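Local coordinates for protein ylmH (Streptococcus pneumoniae, PDB 2FPH) that is a cell division protein with a putative RNA-binding domain related to the RRM clan, and probably binds nucleic acid, at residues 39-44 and 67-72; 84-89 and 133-138. One frame throughout, in Å; residues are numbered along the deposited sequence.

Contact 1 (39-44 and 67-72); sequences HQEKLL and VRVLLY
Leu-44 carries the apolar half of this contact, splitting its two methyls between Val-69 and Leu-71. Its CD1 lies 3.4 Å from Val-69 CG1, tighter than two methyls usually sit, and Leu-44 itself is off the staggered positions at chi1 (-147°), so some strain is likely here. The two side chains slide past each other in opposite directions; Val-69 CG1, anti to its backbone N, is the methyl that meets the leucine. The other methyl, Leu-44 CD2, meets Leu-71 CD1 tip to tip at a relaxed 3.8 Å.

One turn earlier in the helix the contact is between a methyl and an aliphatic chain with a charged end. Glu-41 crosses Val-67 at about a right angle, and the single methyl Val-67 CG2 is near every atom of the Glu-41 side chain from CB to the carboxylate, 3.9 Å from Glu-41 CB and 3.7 Å from Glu-41 CD. The extended chain sets its carboxylate against this methyl, while OE2 is hydrogen-bonded to the hydroxyl of Ser-57.

Helix 38-50 thus packs on one face of the three-stranded antiparallel sheet, its segment axis 10.5 Å from that of strand 69-72 and only 9° from parallel. Strand 69-72 runs between 31-32 and 54-57, while helix 11-27 closes the same layer, Val-24 touching Leu-71 and Phe-13 touching Leu-43.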
ATOM      1  N   HIS A  39      -4.457  -8.187  -8.152  1.00 15.94           N
ATOM      2  CA  HIS A  39      -4.636  -8.259  -9.581  1.00 15.83           C
ATOM      3  C   HIS A  39      -3.845  -7.202 -10.322  1.00 14.35           C
ATOM      4  O   HIS A  39      -3.200  -7.520 -11.280  1.00 15.50           O
ATOM      5  CB  HIS A  39      -6.066  -8.091  -9.976  1.00 17.53           C
ATOM      6  CG  HIS A  39      -6.255  -8.205 -11.453  1.00 17.30           C
ATOM      7  ND1 HIS A  39      -6.182  -9.411 -12.111  1.00 20.89           N
ATOM      8  CD2 HIS A  39      -6.584  -7.276 -12.389  1.00 20.38           C
ATOM      9  CE1 HIS A  39      -6.407  -9.219 -13.402  1.00 21.83           C
ATOM     10  NE2 HIS A  39      -6.656  -7.935 -13.598  1.00 21.99           N
ATOM     11  N   GLN A  40      -3.842  -6.001  -9.759  1.00 15.92           N
ATOM     12  CA  GLN A  40      -3.061  -4.873 -10.270  1.00 14.00           C
ATOM     13  C   GLN A  40      -1.588  -5.120 -10.165  1.00 14.06           C
ATOM     14  O   GLN A  40      -0.830  -4.782 -11.114  1.00 14.40           O
ATOM     15  CB  GLN A  40      -3.450  -3.606  -9.558  1.00 13.42           C
ATOM     16  CG  GLN A  40      -4.873  -3.174  -9.901  1.00 15.34           C
ATOM     17  CD  GLN A  40      -5.444  -2.101  -9.030  1.00 17.00           C
ATOM     18  OE1 GLN A  40      -4.993  -1.885  -7.903  1.00 18.43           O
ATOM     19  NE2 GLN A  40      -6.543  -1.471  -9.519  1.00 16.12           N
ATOM     20  N   GLU A  41      -1.133  -5.704  -9.058  1.00 13.04           N
ATOM     21  CA  GLU A  41       0.265  -6.151  -8.966  1.00 13.59           C
ATOM     22  C   GLU A  41       0.659  -7.106 -10.073  1.00 14.35           C
ATOM     23  O   GLU A  41       1.763  -6.992 -10.624  1.00 14.13           O
ATOM     24  CB  GLU A  41       0.490  -6.790  -7.572  1.00 13.76           C
ATOM     25  CG  GLU A  41       1.835  -7.435  -7.229  1.00 17.31           C
ATOM     26  CD  GLU A  41       1.788  -8.286  -5.942  1.00 20.64           C
ATOM     27  OE1 GLU A  41       0.683  -8.740  -5.529  1.00 20.65           O
ATOM     28  OE2 GLU A  41       2.881  -8.535  -5.343  1.00 19.87           O
ATOM     29  N   LYS A  42      -0.214  -8.069 -10.402  1.00 14.65           N
ATOM     30  CA  LYS A  42       0.093  -9.019 -11.447  1.00 15.18           C
ATOM     31  C   LYS A  42       0.174  -8.332 -12.811  1.00 15.28           C
ATOM     32  O   LYS A  42       1.107  -8.587 -13.542  1.00 15.41           O
ATOM     33  CB  LYS A  42      -0.948 -10.148 -11.474  1.00 16.07           C
ATOM     34  CG  LYS A  42      -0.805 -11.127 -10.374  1.00 21.53           C
ATOM     35  CD  LYS A  42      -1.646 -12.418 -10.611  1.00 28.20           C
ATOM     36  CE  LYS A  42      -3.116 -12.255 -10.358  1.00 30.92           C
ATOM     37  NZ  LYS A  42      -3.487 -12.400  -8.894  1.00 34.75           N
ATOM     38  N   LEU A  43      -0.711  -7.364 -13.067  1.00 15.27           N
ATOM     39  CA  LEU A  43      -0.708  -6.603 -14.331  1.00 14.42           C
ATOM     40  C   LEU A  43       0.550  -5.820 -14.473  1.00 14.24           C
ATOM     41  O   LEU A  43       1.155  -5.849 -15.527  1.00 14.59           O
ATOM     42  CB  LEU A  43      -1.855  -5.642 -14.344  1.00 14.52           C
ATOM     43  CG  LEU A  43      -3.152  -5.895 -15.106  1.00 21.47           C
ATOM     44  CD1 LEU A  43      -3.460  -7.378 -15.545  1.00 19.85           C
ATOM     45  CD2 LEU A  43      -4.288  -5.080 -14.604  1.00 15.61           C
ATOM     46  N   LEU A  44       0.983  -5.163 -13.388  1.00 13.57           N
ATOM     47  CA  LEU A  44       2.156  -4.291 -13.494  1.00 14.60           C
ATOM     48  C   LEU A  44       3.414  -5.171 -13.695  1.00 13.44           C
ATOM     49  O   LEU A  44       4.303  -4.829 -14.446  1.00 16.15           O
ATOM     50  CB  LEU A  44       2.230  -3.414 -12.263  1.00 14.61           C
ATOM     51  CG  LEU A  44       2.774  -1.994 -12.314  1.00 21.32           C
ATOM     52  CD1 LEU A  44       3.392  -1.581 -10.961  1.00 14.26           C
ATOM     53  CD2 LEU A  44       3.450  -1.452 -13.563  1.00 17.10           C
ATOM     54  N   VAL A  67      -0.298  -3.982  -1.880  1.00 13.04           N
ATOM     55  CA  VAL A  67       1.143  -3.846  -1.990  1.00 11.96           C
ATOM     56  C   VAL A  67       1.534  -2.558  -2.633  1.00 12.11           C
ATOM     57  O   VAL A  67       0.743  -1.912  -3.294  1.00 13.87           O
ATOM     58  CB  VAL A  67       1.791  -5.042  -2.763  1.00 13.19           C
ATOM     59  CG1 VAL A  67       1.539  -6.312  -2.077  1.00 11.93           C
ATOM     60  CG2 VAL A  67       1.285  -5.108  -4.185  1.00 11.96           C
ATOM     61  N   ARG A  68       2.776  -2.155  -2.424  1.00 12.67           N
ATOM     62  CA  ARG A  68       3.379  -1.128  -3.284  1.00 11.33           C
ATOM     63  C   ARG A  68       4.477  -1.752  -4.111  1.00 11.64           C
ATOM     64  O   ARG A  68       5.106  -2.766  -3.729  1.00 11.14           O
ATOM     65  CB  ARG A  68       3.938   0.040  -2.466  1.00 10.27           C
ATOM     66  CG  ARG A  68       2.991   0.686  -1.525  1.00 11.75           C
ATOM     67  CD  ARG A  68       3.529   1.904  -0.766  1.00 12.77           C
ATOM     68  NE  ARG A  68       3.719   3.051  -1.648  1.00 12.72           N
ATOM     69  CZ  ARG A  68       4.171   4.219  -1.268  1.00 13.31           C
ATOM     70  NH1 ARG A  68       4.527   4.380  -0.028  1.00 15.16           N
ATOM     71  NH2 ARG A  68       4.212   5.255  -2.111  1.00 14.59           N
ATOM     72  N   VAL A  69       4.705  -1.195  -5.300  1.00 12.02           N
ATOM     73  CA  VAL A  69       5.642  -1.771  -6.215  1.00 11.71           C
ATOM     74  C   VAL A  69       6.696  -0.772  -6.551  1.00 12.08           C
ATOM     75  O   VAL A  69       6.441   0.445  -6.705  1.00 10.99           O
ATOM     76  CB  VAL A  69       4.899  -2.292  -7.536  1.00 13.06           C
ATOM     77  CG1 VAL A  69       5.803  -2.572  -8.717  1.00 15.39           C
ATOM     78  CG2 VAL A  69       4.032  -3.546  -7.256  1.00 16.20           C
ATOM     79  N   LEU A  70       7.893  -1.286  -6.701  1.00 13.35           N
ATOM     80  CA  LEU A  70       8.988  -0.439  -7.147  1.00 15.15           C
ATOM     81  C   LEU A  70       9.385  -0.855  -8.547  1.00 16.19           C
ATOM     82  O   LEU A  70       9.619  -2.036  -8.829  1.00 15.38           O
ATOM     83  CB  LEU A  70      10.120  -0.598  -6.173  1.00 15.33           C
ATOM     84  CG  LEU A  70      10.129   0.164  -4.893  1.00 17.72           C
ATOM     85  CD1 LEU A  70      11.122  -0.486  -3.959  1.00 19.20           C
ATOM     86  CD2 LEU A  70      10.486   1.651  -5.331  1.00 16.02           C
ATOM     87  N   LEU A  71       9.449   0.115  -9.463  1.00 17.02           N
ATOM     88  CA  LEU A  71       9.910  -0.106 -10.844  1.00 17.88           C
ATOM     89  C   LEU A  71      11.281   0.538 -10.956  1.00 18.99           C
ATOM     90  O   LEU A  71      11.414   1.668 -10.511  1.00 17.66           O
ATOM     91  CB  LEU A  71       8.907   0.537 -11.809  1.00 18.17           C
ATOM     92  CG  LEU A  71       7.483  -0.070 -11.813  1.00 18.86           C
ATOM     93  CD1 LEU A  71       6.401   0.734 -12.525  1.00 21.48           C
ATOM     94  CD2 LEU A  71       7.510  -1.408 -12.428  1.00 22.36           C
ATOM     95  N   TYR A  72      12.315  -0.094 -11.564  1.00 19.67           N
ATOM     96  CA  TYR A  72      13.658   0.466 -11.455  1.00 20.47           C
ATOM     97  C   TYR A  72      14.637  -0.049 -12.500  1.00 21.99           C
ATOM     98  O   TYR A  72      14.405  -1.107 -13.081  1.00 22.71           O
ATOM     99  CB  TYR A  72      14.242   0.290 -10.069  1.00 20.18           C
ATOM    100  CG  TYR A  72      14.166  -1.136  -9.577  1.00 19.79           C
ATOM    101  CD1 TYR A  72      13.030  -1.591  -8.952  1.00 19.00           C
ATOM    102  CD2 TYR A  72      15.215  -2.036  -9.765  1.00 20.31           C
ATOM    103  CE1 TYR A  72      12.909  -2.903  -8.537  1.00 20.88           C
ATOM    104  CE2 TYR A  72      15.090  -3.401  -9.309  1.00 19.26           C
ATOM    105  CZ  TYR A  72      13.947  -3.786  -8.687  1.00 20.04           C
ATOM    106  OH  TYR A  72      13.782  -5.108  -8.256  1.00 21.27           O
TER

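Contact 2 (84-89 and 133-138); sequences EISLQE and INQQFL
Asn-134 OD1 is gripped by two donors: the backbone N of Gln-136, 2.9 Å away, and a water at 2.8 Å. The same water is placed to donate to Glu-84 OE1 and so bridge the two segments, but that leg is modelled very short and its length is doubtful. The bond from Gln-136 makes an Asx turn, by which strand 130-134 leaves its antiparallel partner 85-91 in the putative RNA-binding domain, assigned to the RRM clan, and passes, through Phe-137 at the N-cap position, into helix 138-144.

The ladder itself is short. Ser-86 and Ile-133 form a hydrogen-bonded pair, with Ser-86 N to Ile-133 O and Ile-133 N to Ser-86 O both 2.9 Å long; Ile-85 and Asn-134 follow as a non-hydrogen-bonded pair. Where the chain turns, Gln-135 N still reaches Glu-84 O at 2.9 Å, but this donor stands 41° above the carbonyl plane.

On the face that bears Ser-86 and Ile-133, the CB of Ser-86 packs against the side chain of Ile-133. Ser-86 CB also lies 3.4 Å from Gln-135 CG. Ser-86 OG accepts from Gln-88 NE2 over 2.8 Å and is also bonded to Glu-157, while Gln-88 OE1 bonds to Gln-142. Bent at chi2 (-68°), Gln-88 has its amide held at both ends, and Leu-138 crosses it at about a right angle, the methyl CD1 coming within 3.3 Å of Gln-88 NE2.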
ATOM      1  N   GLU A  84       8.654   2.567   1.504  1.00 14.99           N
ATOM      2  CA  GLU A  84       8.087   3.675   2.294  1.00 14.80           C
ATOM      3  C   GLU A  84       6.759   3.243   2.947  1.00 15.61           C
ATOM      4  O   GLU A  84       5.740   3.947   2.850  1.00 17.30           O
ATOM      5  CB  GLU A  84       7.939   4.930   1.420  1.00 16.16           C
ATOM      6  CG  GLU A  84       9.270   5.522   0.972  1.00 20.28           C
ATOM      7  CD  GLU A  84       9.192   6.801   0.178  1.00 21.82           C
ATOM      8  OE1 GLU A  84       8.150   7.469   0.129  1.00 21.41           O
ATOM      9  OE2 GLU A  84      10.220   7.140  -0.462  1.00 27.94           O
ATOM     10  N   ILE A  85       6.774   2.064   3.574  1.00 15.69           N
ATOM     11  CA  ILE A  85       5.597   1.523   4.280  1.00 15.53           C
ATOM     12  C   ILE A  85       5.876   1.474   5.759  1.00 17.57           C
ATOM     13  O   ILE A  85       6.942   0.988   6.169  1.00 18.22           O
ATOM     14  CB  ILE A  85       5.211   0.102   3.751  1.00 14.57           C
ATOM     15  CG1 ILE A  85       4.793   0.177   2.264  1.00 16.95           C
ATOM     16  CG2 ILE A  85       3.990  -0.441   4.508  1.00 17.82           C
ATOM     17  CD1 ILE A  85       4.746  -1.177   1.593  1.00 18.31           C
ATOM     18  N   SER A  86       4.922   1.976   6.558  1.00 17.57           N
ATOM     19  CA  SER A  86       5.012   1.980   8.026  1.00 18.72           C
ATOM     20  C   SER A  86       3.933   1.014   8.547  1.00 17.98           C
ATOM     21  O   SER A  86       2.836   0.941   7.968  1.00 18.25           O
ATOM     22  CB  SER A  86       4.714   3.388   8.518  1.00 19.28           C
ATOM     23  OG  SER A  86       4.906   3.582   9.907  1.00 23.21           O
ATOM     24  N   LEU A  87       4.219   0.243   9.589  1.00 17.44           N
ATOM     25  CA  LEU A  87       3.162  -0.509  10.237  1.00 17.86           C
ATOM     26  C   LEU A  87       2.743   0.311  11.442  1.00 19.31           C
ATOM     27  O   LEU A  87       3.594   0.646  12.273  1.00 19.37           O
ATOM     28  CB  LEU A  87       3.609  -1.893  10.694  1.00 18.97           C
ATOM     29  CG  LEU A  87       2.663  -2.897  11.353  1.00 19.45           C
ATOM     30  CD1 LEU A  87       1.528  -3.373  10.528  1.00 19.72           C
ATOM     31  CD2 LEU A  87       3.454  -4.112  11.884  1.00 21.10           C
ATOM     32  N   GLN A  88       1.445   0.565  11.588  1.00 19.04           N
ATOM     33  CA  GLN A  88       0.928   1.267  12.758  1.00 19.32           C
ATOM     34  C   GLN A  88       0.001   0.357  13.532  1.00 20.58           C
ATOM     35  O   GLN A  88      -0.974  -0.158  12.990  1.00 19.57           O
ATOM     36  CB  GLN A  88       0.157   2.549  12.343  1.00 18.40           C
ATOM     37  CG  GLN A  88       1.034   3.582  11.646  1.00 19.58           C
ATOM     38  CD  GLN A  88       2.056   4.197  12.571  1.00 19.94           C
ATOM     39  OE1 GLN A  88       1.706   4.769  13.621  1.00 24.74           O
ATOM     40  NE2 GLN A  88       3.334   4.117  12.180  1.00 24.41           N
ATOM     41  N   GLU A  89       0.325   0.179  14.816  1.00 21.10           N
ATOM     42  CA  GLU A  89      -0.609  -0.429  15.752  1.00 21.98           C
ATOM     43  C   GLU A  89      -1.668   0.572  16.146  1.00 21.54           C
ATOM     44  O   GLU A  89      -1.362   1.726  16.471  1.00 20.45           O
ATOM     45  CB  GLU A  89       0.087  -0.852  17.034  1.00 22.78           C
ATOM     46  CG  GLU A  89      -0.827  -1.689  17.903  1.00 27.05           C
ATOM     47  CD  GLU A  89      -0.628  -3.179  17.747  1.00 31.55           C
ATOM     48  OE1 GLU A  89       0.452  -3.611  17.279  1.00 32.51           O
ATOM     49  OE2 GLU A  89      -1.566  -3.909  18.140  1.00 36.28           O
ATOM     50  N   ILE A 133       0.594   1.721   6.238  1.00 15.89           N
ATOM     51  CA  ILE A 133       0.415   3.029   5.572  1.00 15.28           C
ATOM     52  C   ILE A 133       1.590   3.494   4.784  1.00 14.94           C
ATOM     53  O   ILE A 133       2.688   3.035   4.988  1.00 17.41           O
ATOM     54  CB  ILE A 133       0.076   4.121   6.612  1.00 15.77           C
ATOM     55  CG1 ILE A 133       1.291   4.389   7.530  1.00 17.75           C
ATOM     56  CG2 ILE A 133      -1.198   3.720   7.380  1.00 15.66           C
ATOM     57  CD1 ILE A 133       1.180   5.689   8.239  1.00 18.67           C
ATOM     58  N   ASN A 134       1.344   4.396   3.858  1.00 16.33           N
ATOM     59  CA  ASN A 134       2.391   5.118   3.114  1.00 16.38           C
ATOM     60  C   ASN A 134       3.025   6.079   4.123  1.00 18.33           C
ATOM     61  O   ASN A 134       2.345   6.886   4.681  1.00 16.20           O
ATOM     62  CB  ASN A 134       1.699   5.865   1.992  1.00 17.24           C
ATOM     63  CG  ASN A 134       2.613   6.824   1.225  1.00 17.77           C
ATOM     64  OD1 ASN A 134       3.635   7.275   1.716  1.00 17.15           O
ATOM     65  ND2 ASN A 134       2.261   7.059  -0.054  1.00 16.05           N
ATOM     66  N   GLN A 135       4.329   5.925   4.415  1.00 19.92           N
ATOM     67  CA  GLN A 135       4.945   6.618   5.560  1.00 22.87           C
ATOM     68  C   GLN A 135       5.049   8.103   5.298  1.00 23.71           C
ATOM     69  O   GLN A 135       5.321   8.859   6.205  1.00 24.84           O
ATOM     70  CB  GLN A 135       6.377   6.144   5.788  1.00 24.10           C
ATOM     71  CG  GLN A 135       6.643   4.658   6.050  1.00 28.38           C
ATOM     72  CD  GLN A 135       8.102   4.411   6.492  1.00 35.12           C
ATOM     73  OE1 GLN A 135       8.399   3.584   7.426  1.00 33.84           O
ATOM     74  NE2 GLN A 135       9.027   5.141   5.832  1.00 36.60           N
ATOM     75  N   GLN A 136       4.934   8.518   4.044  1.00 24.31           N
ATOM     76  CA  GLN A 136       4.851   9.943   3.726  1.00 25.89           C
ATOM     77  C   GLN A 136       3.655  10.621   4.407  1.00 24.46           C
ATOM     78  O   GLN A 136       3.678  11.846   4.670  1.00 26.53           O
ATOM     79  CB  GLN A 136       4.815  10.142   2.182  1.00 26.34           C
ATOM     80  CG  GLN A 136       5.314  11.476   1.707  1.00 33.49           C
ATOM     81  CD  GLN A 136       5.525  11.508   0.200  1.00 36.62           C
ATOM     82  OE1 GLN A 136       4.836  12.239  -0.517  1.00 44.06           O
ATOM     83  NE2 GLN A 136       6.441  10.704  -0.277  1.00 40.45           N
ATOM     84  N   PHE A 137       2.635   9.839   4.763  1.00 23.27           N
ATOM     85  CA  PHE A 137       1.383  10.313   5.351  1.00 22.68           C
ATOM     86  C   PHE A 137       1.297   9.900   6.849  1.00 22.10           C
ATOM     87  O   PHE A 137       0.266   9.863   7.429  1.00 18.39           O
ATOM     88  CB  PHE A 137       0.232   9.809   4.460  1.00 24.07           C
ATOM     89  CG  PHE A 137       0.242  10.442   3.113  1.00 26.87           C
ATOM     90  CD1 PHE A 137      -0.261  11.728   2.943  1.00 29.83           C
ATOM     91  CD2 PHE A 137       0.839   9.820   2.026  1.00 26.05           C
ATOM     92  CE1 PHE A 137      -0.236  12.330   1.677  1.00 32.99           C
ATOM     93  CE2 PHE A 137       0.871  10.422   0.781  1.00 28.25           C
ATOM     94  CZ  PHE A 137       0.335  11.672   0.601  1.00 27.89           C
ATOM     95  N   LEU A 138       2.440   9.656   7.492  1.00 22.65           N
ATOM     96  CA  LEU A 138       2.442   9.236   8.913  1.00 23.62           C
ATOM     97  C   LEU A 138       1.688  10.230   9.843  1.00 23.79           C
ATOM     98  O   LEU A 138       0.877   9.829  10.695  1.00 22.96           O
ATOM     99  CB  LEU A 138       3.885   9.065   9.397  1.00 24.78           C
ATOM    100  CG  LEU A 138       4.052   8.651  10.864  1.00 24.94           C
ATOM    101  CD1 LEU A 138       3.487   7.272  11.076  1.00 26.76           C
ATOM    102  CD2 LEU A 138       5.494   8.691  11.223  1.00 29.87           C
TER
HETATM  103  O   HOH W   1       5.707   7.115  -0.151  1.00 21.61           O

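In the fold
From the N terminus, helix 11-27 comes first, then contact 1 closes over the 22 residues between 39-44 and 67-72, completing the helix-on-sheet layer of the N-terminal region. The chain then runs on to strand 85-91, where contact 2 opens; it closes over the 43 residues between 84-89 and 133-138, at the end of strand 130-134, just before helix 138-144. The two closures follow in series, neither nested nor crossed, their centres 18 Å apart on opposite sides of the chain's centre. They still meet: Arg-68 stretches from the first region to the second, its NH1 packing 3.3 Å from Asn-134 CG and its CD 3.7 Å from Ile-85 CG1.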